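Local coordinates for protein frutapin (Artocarpus altilis, PDB 5M6O) that binds alpha-D-mannose as a jacalin-related plant lectin, probably recognising mannose-bearing glycans, at the alpha-D-mannopyranose site. Sequence-based numbering; all coordinates share one arbitrary frame.

The alpha-D-mannopyranose site. Residues 15-16, 90, 94, 138-140, 142. With MAN (alpha-D-mannopyranose), chain B.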
# COMPACT_ATOMS: atom_id res chain seq x y z
N GLY A 15 -8.76 -21.72 -19.77
CA GLY A 15 -9.86 -21.62 -20.69
C GLY A 15 -10.65 -20.30 -20.57
O GLY A 15 -10.43 -19.45 -19.74
N GLY A 16 -11.63 -20.19 -21.41
CA GLY A 16 -12.49 -19.05 -21.46
C GLY A 16 -11.72 -17.79 -21.85
O GLY A 16 -10.69 -17.86 -22.49
N LEU A 90 -18.31 -29.61 -20.84
CA LEU A 90 -18.04 -28.22 -21.11
C LEU A 90 -16.57 -27.82 -20.92
O LEU A 90 -16.11 -26.91 -21.58
CB LEU A 90 -18.95 -27.33 -20.25
CG LEU A 90 -20.38 -27.16 -20.78
CD1 LEU A 90 -21.12 -28.48 -20.85
CD2 LEU A 90 -21.08 -26.21 -19.85
N THR A 94 -9.29 -28.32 -19.35
CA THR A 94 -8.71 -27.48 -18.40
C THR A 94 -9.68 -27.37 -17.22
O THR A 94 -10.90 -27.60 -17.46
CB THR A 94 -8.37 -26.13 -19.08
OG1 THR A 94 -9.51 -25.60 -19.76
CG2 THR A 94 -7.24 -26.40 -20.11
N GLY A 138 -15.85 -18.53 -19.83
CA GLY A 138 -16.30 -18.95 -21.17
C GLY A 138 -17.79 -19.21 -21.07
O GLY A 138 -18.58 -18.30 -20.82
N ASP A 139 -18.19 -20.49 -21.12
CA ASP A 139 -19.50 -20.95 -20.59
C ASP A 139 -19.58 -20.98 -19.10
O ASP A 139 -20.69 -20.96 -18.54
CB ASP A 139 -19.90 -22.34 -21.16
CG ASP A 139 -20.00 -22.36 -22.70
OD1 ASP A 139 -20.46 -21.35 -23.31
OD2 ASP A 139 -19.61 -23.38 -23.31
N LEU A 140 -18.43 -21.07 -18.42
CA LEU A 140 -18.34 -21.21 -16.96
C LEU A 140 -17.23 -20.31 -16.44
O LEU A 140 -16.49 -19.73 -17.26
CB LEU A 140 -17.84 -22.66 -16.59
CG LEU A 140 -18.77 -23.85 -16.92
CD1 LEU A 140 -18.08 -25.13 -16.54
CD2 LEU A 140 -20.05 -23.69 -16.14
N ASP A 142 -13.91 -20.21 -15.55
CA ASP A 142 -12.70 -20.95 -15.64
C ASP A 142 -11.68 -20.61 -14.55
O ASP A 142 -10.93 -21.49 -14.09
CB ASP A 142 -12.04 -20.69 -17.00
CG ASP A 142 -12.74 -21.32 -18.10
OD1 ASP A 142 -13.65 -20.73 -18.68
OD2 ASP A 142 -12.36 -22.46 -18.48
C1 MAN B . -15.95 -22.76 -23.44
C2 MAN B . -14.62 -22.15 -23.78
C3 MAN B . -13.52 -22.87 -23.00
C4 MAN B . -13.87 -22.91 -21.50
C5 MAN B . -15.32 -23.49 -21.25
C6 MAN B . -15.70 -23.31 -19.78
O1 MAN B . -15.86 -24.14 -23.83
O2 MAN B . -14.88 -20.72 -23.60
O3 MAN B . -12.28 -22.28 -23.29
O4 MAN B . -12.90 -23.57 -20.69
O5 MAN B . -16.30 -22.76 -22.02
O6 MAN B . -15.82 -21.89 -19.45
O HOH W 1 -17.73 -25.20 -22.65
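The GXXXD motif of mannose-binding jacalin-related lectins, running here from Gly138 to Asp142 into strand 141-149, faces the glycine-rich loop at Gly15 and Gly16 across alpha-D-mannopyranose, with Leu90 and Thr94 on a further side. Asp142, last of the motif, is the central polar side chain. Its CG lies beside the backbone N and anti to the carbonyl carbon (chi1 -72°), and chi2 of 89° turns the carboxylate so that OD1 faces O6 and OD2 faces O4. Asp142 OD2 accepts the 4-hydroxyl MAN O4 at 2.5 Å through its syn lone pair, whereas Asp142 OD1 takes the 6-hydroxyl MAN O6 at 2.6 Å from above the carboxylate plane. An aspartate suits this place because one short, forked group can hold two hydroxyls at once. Main-chain amides act as donors from the protein side: Leu140 N reaches MAN O6 at 2.9 Å, gripping it together with Asp142 OD1 and so fixing the rotation of the C5-C6 arm. Asp139 N meets the ring oxygen MAN O5 at 3.1 Å in a nearly straight bond. Opposite, Gly16 N donates to the 3-hydroxyl MAN O3 at 2.9 Å, also almost linearly; its positive phi (64°) suits glycine. Without side chains, Gly15 and Gly138 let the backbone come close, Gly138 CA packing 3.3 Å from MAN O2, the axial hydroxyl of mannose. Leu140 lays its CB alongside MAN C6 at 3.9 Å, an apolar contact for the methylene. Near the anomeric centre, a water links O1 and O5 to Asp139 and to the carbonyl O of the poorly ordered Leu90; the water oxygen lies 2.7 Å from Asp139 OD2. By reading O3, O4, O5 and O6 together, the site gives frutapin its grip on mannose, presumably one at a non-reducing end of a glycan.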